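Local coordinates for protein defensin (Pachyrhizus erosus, PDB 3PSM) that probably defends the plant against fungi as a small disulfide-rich antimicrobial defensin of the gamma-thionin family, here a dimer, at residues N5-F10 against C41-N46; P13-G18 against D37-W42. One frame throughout, in Å; residues are numbered along the deposited sequence.

Contact 1: N5-F10 against C41-N46; sequences NLADTF and CWCTRN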
loop_
_atom_site.group_PDB
_atom_site.type_symbol
_atom_site.label_atom_id
_atom_site.label_comp_id
_atom_site.label_asym_id
_atom_site.label_seq_id
_atom_site.Cartn_x
_atom_site.Cartn_y
_atom_site.Cartn_z
ATOM N N ASN A 5 -12.994 -9.173 -3.877
ATOM C CA ASN A 5 -13.074 -10.501 -3.277
ATOM C C ASN A 5 -11.931 -10.699 -2.321
ATOM O O ASN A 5 -10.945 -9.924 -2.308
ATOM C CB ASN A 5 -13.066 -11.576 -4.351
ATOM C CG ASN A 5 -14.451 -11.598 -5.000
ATOM O OD1 ASN A 5 -15.370 -12.219 -4.474
ATOM N ND2 ASN A 5 -14.724 -10.878 -6.067
ATOM N N LEU A 6 -12.047 -11.706 -1.466
ATOM C CA LEU A 6 -10.986 -11.983 -0.499
ATOM C C LEU A 6 -9.659 -12.217 -1.187
ATOM O O LEU A 6 -9.556 -12.841 -2.244
ATOM C CB LEU A 6 -11.336 -13.230 0.340
ATOM C CG LEU A 6 -12.404 -12.980 1.372
ATOM C CD1 LEU A 6 -12.828 -14.352 1.944
ATOM C CD2 LEU A 6 -11.960 -12.079 2.512
ATOM N N ALA A 7 -8.590 -11.755 -0.558
ATOM C CA ALA A 7 -7.246 -12.133 -0.945
ATOM C C ALA A 7 -7.133 -13.652 -0.946
ATOM O O ALA A 7 -7.771 -14.319 -0.106
ATOM C CB ALA A 7 -6.250 -11.486 -0.011
ATOM N N ASP A 8 -6.271 -14.174 -1.760
ATOM C CA ASP A 8 -6.074 -15.594 -1.805
ATOM C C ASP A 8 -5.191 -16.126 -0.676
ATOM O O ASP A 8 -5.497 -17.180 -0.120
ATOM C CB ASP A 8 -5.457 -15.979 -3.190
ATOM C CG ASP A 8 -6.457 -16.033 -4.338
ATOM O OD1 ASP A 8 -7.689 -16.066 -4.125
ATOM O OD2 ASP A 8 -5.989 -16.063 -5.505
ATOM N N THR A 9 -4.109 -15.433 -0.334
ATOM C CA THR A 9 -3.064 -15.981 0.534
ATOM C C THR A 9 -2.603 -15.004 1.587
ATOM O O THR A 9 -1.563 -15.169 2.158
ATOM C CB THR A 9 -1.860 -16.459 -0.326
ATOM O OG1 THR A 9 -1.439 -15.351 -1.144
ATOM C CG2 THR A 9 -2.296 -17.610 -1.225
ATOM N N PHE A 10 -3.371 -13.986 1.887
ATOM C CA PHE A 10 -3.028 -13.075 2.993
ATOM C C PHE A 10 -3.061 -13.845 4.307
ATOM O O PHE A 10 -4.045 -14.534 4.574
ATOM C CB PHE A 10 -3.998 -11.911 2.970
ATOM C CG PHE A 10 -3.727 -10.852 4.049
ATOM C CD1 PHE A 10 -2.942 -9.736 3.772
ATOM C CD2 PHE A 10 -4.256 -10.960 5.307
ATOM C CE1 PHE A 10 -2.732 -8.767 4.718
ATOM C CE2 PHE A 10 -4.036 -9.954 6.270
ATOM C CZ PHE A 10 -3.277 -8.871 5.961
ATOM N N CYS A 41 -8.592 -9.335 4.506
ATOM C CA CYS A 41 -8.051 -8.558 3.407
ATOM C C CYS A 41 -8.799 -8.865 2.125
ATOM O O CYS A 41 -8.917 -10.030 1.721
ATOM C CB CYS A 41 -6.568 -8.924 3.239
ATOM S SG CYS A 41 -5.748 -8.204 1.792
ATOM N N TRP A 42 -9.337 -7.825 1.503
ATOM C CA TRP A 42 -10.092 -7.892 0.269
ATOM C C TRP A 42 -9.351 -7.105 -0.807
ATOM O O TRP A 42 -8.968 -5.966 -0.620
ATOM C CB TRP A 42 -11.485 -7.261 0.459
ATOM C CG TRP A 42 -12.381 -8.065 1.382
ATOM C CD1 TRP A 42 -12.280 -8.169 2.746
ATOM C CD2 TRP A 42 -13.520 -8.838 0.988
ATOM N NE1 TRP A 42 -13.300 -8.996 3.181
ATOM C CE2 TRP A 42 -14.062 -9.418 2.156
ATOM C CE3 TRP A 42 -14.125 -9.131 -0.241
ATOM C CZ2 TRP A 42 -15.158 -10.252 2.125
ATOM C CZ3 TRP A 42 -15.251 -9.960 -0.236
ATOM C CH2 TRP A 42 -15.744 -10.486 0.942
ATOM N N CYS A 43 -9.163 -7.768 -1.962
ATOM C CA CYS A 43 -8.535 -7.167 -3.082
ATOM C C CYS A 43 -9.584 -6.749 -4.120
ATOM O O CYS A 43 -10.574 -7.460 -4.364
ATOM C CB CYS A 43 -7.559 -8.116 -3.804
ATOM S SG CYS A 43 -6.244 -8.828 -2.802
ATOM N N THR A 44 -9.330 -5.650 -4.775
ATOM C CA THR A 44 -10.089 -5.182 -5.943
ATOM C C THR A 44 -9.309 -5.471 -7.207
ATOM O O THR A 44 -8.116 -5.223 -7.272
ATOM C CB THR A 44 -10.381 -3.680 -5.820
ATOM O OG1 THR A 44 -11.182 -3.480 -4.642
ATOM C CG2 THR A 44 -11.174 -3.145 -6.987
ATOM N N ARG A 45 -10.009 -5.991 -8.209
ATOM C CA ARG A 45 -9.434 -6.334 -9.494
ATOM C C ARG A 45 -10.351 -5.897 -10.631
ATOM O O ARG A 45 -11.549 -5.738 -10.467
ATOM C CB ARG A 45 -9.255 -7.843 -9.593
ATOM C CG ARG A 45 -10.585 -8.609 -9.656
ATOM C CD ARG A 45 -10.296 -10.106 -9.921
ATOM N NE ARG A 45 -11.672 -10.654 -9.874
ATOM C CZ ARG A 45 -12.478 -10.911 -8.860
ATOM N NH1 ARG A 45 -11.883 -10.644 -7.730
ATOM N NH2 ARG A 45 -13.689 -11.394 -9.141
ATOM N N ASN A 46 -9.762 -5.676 -11.818
ATOM C CA ASN A 46 -10.551 -5.545 -13.047
ATOM C C ASN A 46 -11.301 -6.832 -13.325
ATOM O O ASN A 46 -10.694 -7.908 -13.169
ATOM C CB ASN A 46 -9.572 -5.200 -14.169
ATOM C CG ASN A 46 -8.927 -3.842 -13.975
ATOM O OD1 ASN A 46 -7.693 -3.741 -13.747
ATOM N ND2 ASN A 46 -9.702 -2.802 -13.996
#
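Asn5 and Cys43 form an antiparallel hydrogen-bonded pair: Asn5 N gives to Cys43 O at 3.0 Å, and Cys43 N returns the bond to Asn5 O at 2.8 Å. Two residues on, where 5-10 has already left its strand, Ala7 N still reaches Cys41 O at 2.9 Å, nearly straight at 176° about the hydrogen. Between these bonds Leu6 faces Trp42 as a non-hydrogen-bonded pair. This joins edge strand 2-6 to strand 41-46, the central strand of the three-stranded sheet in the cysteine-stabilised alpha-beta fold of plant defensins. Two CH-pi contacts supply the aromatic part. Leu6 CD2 lies over one face of the indole, off toward its rim, 3.6 Å from the centroid of the five-membered ring. With CG anti to the backbone N (chi1 -178°), the Phe10 ring is swung toward 41-46, and Cys41 CB lies over one face, 3.5 Å from Phe10 CG, while Cys41 SG sits obliquely to the ring. The two sulfurs also pack against Ala7, whose CB touches Cys41 SG at 3.8 Å and Cys43 SG at 3.9 Å, beside the disulfides that these two buried cysteines make with Cys20 and Cys24 of helix 17-27.

Contact 2: P13-G18 against D37-W42; sequences PCFTDG and DDFRCW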
loop_
_atom_site.group_PDB
_atom_site.type_symbol
_atom_site.label_atom_id
_atom_site.label_comp_id
_atom_site.label_asym_id
_atom_site.label_seq_id
_atom_site.Cartn_x
_atom_site.Cartn_y
_atom_site.Cartn_z
ATOM N N PRO A 13 -5.234 -12.144 10.630
ATOM C CA PRO A 13 -6.260 -11.099 10.523
ATOM C C PRO A 13 -5.732 -9.868 9.821
ATOM O O PRO A 13 -4.534 -9.512 9.937
ATOM C CB PRO A 13 -6.597 -10.786 12.000
ATOM C CG PRO A 13 -6.155 -12.064 12.714
ATOM C CD PRO A 13 -4.869 -12.395 12.023
ATOM N N CYS A 14 -6.651 -9.147 9.219
ATOM C CA CYS A 14 -6.311 -7.874 8.562
ATOM C C CYS A 14 -6.600 -6.723 9.516
ATOM O O CYS A 14 -7.752 -6.441 9.823
ATOM C CB CYS A 14 -7.147 -7.737 7.306
ATOM S SG CYS A 14 -6.638 -6.488 6.129
ATOM N N PHE A 15 -5.508 -6.131 9.999
ATOM C CA PHE A 15 -5.550 -5.004 10.919
ATOM C C PHE A 15 -5.231 -3.686 10.265
ATOM O O PHE A 15 -5.674 -2.666 10.744
ATOM C CB PHE A 15 -4.581 -5.227 12.080
ATOM C CG PHE A 15 -4.965 -6.369 12.976
ATOM C CD1 PHE A 15 -4.139 -7.477 13.098
ATOM C CD2 PHE A 15 -6.137 -6.379 13.700
ATOM C CE1 PHE A 15 -4.476 -8.532 13.943
ATOM C CE2 PHE A 15 -6.443 -7.438 14.516
ATOM C CZ PHE A 15 -5.649 -8.517 14.651
ATOM N N THR A 16 -4.411 -3.675 9.225
ATOM C CA THR A 16 -3.969 -2.450 8.570
ATOM C C THR A 16 -4.305 -2.525 7.101
ATOM O O THR A 16 -4.006 -3.519 6.431
ATOM C CB THR A 16 -2.493 -2.140 8.818
ATOM O OG1 THR A 16 -1.690 -3.032 8.041
ATOM C CG2 THR A 16 -2.161 -2.217 10.309
ATOM N N ASP A 17 -4.898 -1.439 6.581
ATOM C CA ASP A 17 -5.130 -1.403 5.140
ATOM C C ASP A 17 -3.831 -1.442 4.383
ATOM O O ASP A 17 -3.778 -2.052 3.292
ATOM C CB ASP A 17 -5.929 -0.163 4.759
ATOM C CG ASP A 17 -7.411 -0.337 5.106
ATOM O OD1 ASP A 17 -7.864 -1.348 5.561
ATOM O OD2 ASP A 17 -8.170 0.629 4.772
ATOM N N GLY A 18 -2.749 -0.843 4.892
ATOM C CA GLY A 18 -1.495 -0.917 4.166
ATOM C C GLY A 18 -1.008 -2.308 3.966
ATOM O O GLY A 18 -0.514 -2.685 2.901
ATOM N N ASP A 37 -14.742 -4.971 7.555
ATOM C CA ASP A 37 -15.194 -5.040 8.936
ATOM C C ASP A 37 -15.190 -6.445 9.490
ATOM O O ASP A 37 -15.382 -6.631 10.705
ATOM C CB ASP A 37 -16.580 -4.417 9.067
ATOM C CG ASP A 37 -17.696 -5.098 8.320
ATOM O OD1 ASP A 37 -18.860 -4.783 8.585
ATOM O OD2 ASP A 37 -17.445 -5.903 7.418
ATOM N N ASP A 38 -14.886 -7.408 8.678
ATOM C CA ASP A 38 -14.584 -8.808 8.983
ATOM C C ASP A 38 -13.131 -9.095 9.373
ATOM O O ASP A 38 -12.760 -10.247 9.648
ATOM C CB ASP A 38 -14.960 -9.752 7.838
ATOM C CG ASP A 38 -14.202 -9.461 6.554
ATOM O OD1 ASP A 38 -14.400 -10.206 5.609
ATOM O OD2 ASP A 38 -13.410 -8.477 6.506
ATOM N N PHE A 39 -12.298 -8.072 9.423
ATOM C CA PHE A 39 -10.875 -8.279 9.709
ATOM C C PHE A 39 -10.239 -9.241 8.741
ATOM O O PHE A 39 -9.298 -9.977 9.094
ATOM C CB PHE A 39 -10.619 -8.694 11.148
ATOM C CG PHE A 39 -10.959 -7.609 12.151
ATOM C CD1 PHE A 39 -12.269 -7.481 12.610
ATOM C CD2 PHE A 39 -9.966 -6.770 12.597
ATOM C CE1 PHE A 39 -12.520 -6.487 13.568
ATOM C CE2 PHE A 39 -10.236 -5.804 13.557
ATOM C CZ PHE A 39 -11.513 -5.672 14.026
ATOM N N ARG A 40 -10.625 -9.174 7.479
ATOM C CA ARG A 40 -9.959 -9.897 6.398
ATOM C C ARG A 40 -9.571 -8.901 5.299
ATOM O O ARG A 40 -10.093 -7.792 5.203
ATOM C CB ARG A 40 -10.875 -10.965 5.806
ATOM C CG ARG A 40 -11.144 -12.074 6.835
ATOM C CD ARG A 40 -11.896 -13.242 6.220
ATOM N NE ARG A 40 -13.221 -12.776 5.864
ATOM C CZ ARG A 40 -14.234 -13.545 5.519
ATOM N NH1 ARG A 40 -14.054 -14.848 5.472
ATOM N NH2 ARG A 40 -15.406 -12.958 5.206
ATOM N N CYS A 41 -8.592 -9.335 4.506
ATOM C CA CYS A 41 -8.051 -8.558 3.407
ATOM C C CYS A 41 -8.799 -8.865 2.125
ATOM O O CYS A 41 -8.917 -10.030 1.721
ATOM C CB CYS A 41 -6.568 -8.924 3.239
ATOM S SG CYS A 41 -5.748 -8.204 1.792
ATOM N N TRP A 42 -9.337 -7.825 1.503
ATOM C CA TRP A 42 -10.092 -7.892 0.269
ATOM C C TRP A 42 -9.351 -7.105 -0.807
ATOM O O TRP A 42 -8.968 -5.966 -0.620
ATOM C CB TRP A 42 -11.485 -7.261 0.459
ATOM C CG TRP A 42 -12.381 -8.065 1.382
ATOM C CD1 TRP A 42 -12.280 -8.169 2.746
ATOM C CD2 TRP A 42 -13.520 -8.838 0.988
ATOM N NE1 TRP A 42 -13.300 -8.996 3.181
ATOM C CE2 TRP A 42 -14.062 -9.418 2.156
ATOM C CE3 TRP A 42 -14.125 -9.131 -0.241
ATOM C CZ2 TRP A 42 -15.158 -10.252 2.125
ATOM C CZ3 TRP A 42 -15.251 -9.960 -0.236
ATOM C CH2 TRP A 42 -15.744 -10.486 0.942
#
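Cys14 N gives a nearly straight hydrogen bond to Phe39 O (2.8 Å, 176° at the hydrogen) and meets the carbonyl from well above its plane, 55° out of it, where the loop before helix 17-27 passes the turn leading into strand 41-46. Cys14 CB packs against the backbone, 3.4 Å from Arg40 C. With SG anti to its backbone N (chi1 -165°), the sulfur comes to 3.8 Å from Cys41 CB; it is bonded on to Cys35. Farther out, Phe15 and Phe39 meet lightly and obliquely, Phe15 CD2 lying near the plane of the Phe39 ring at its edge, 4.0 Å from Phe39 CD2. The turn carrying Phe39 is held by Asp38, whose OD2 accepts from Arg40 N in an Asx turn. Asp38 OD1 takes three donors: Trp42 NE1 at 2.9 Å on the syn lone pair, Arg40 NH2 on the anti one, and Arg40 NE from above the carboxylate at 2.8 Å. Both arginine nitrogens approach with OD1 in the guanidinium plane. Such a grip would be expected to favour a charged carboxylate, and together with the Asx turn it probably helps hold the turn that presents Phe39 O to Cys14 N.

From the N terminus, the end of strand 2-6 and the loop after it meet strand 41-46 in contact 1, closing a long loop that contains helix 17-27 and strand 32-35. Contact 2 begins later, at 13-18, and takes up 37-42, closing a shorter loop around most of the helix and strand 32-35. Its loop nests within the other, sharing Cys41 and Trp42. Both contacts end on strand 41-46 or the turn before it, with centres about 10 Å apart, and Leu6 CD2 packs on Arg40 CB between them. Contact 1 ties the edge strand to the sheet; contact 2 brings in the approach to the helix, whose first residues hydrogen-bond, through Asp17 N and Gly18 N, to Asp37 of the second subunit.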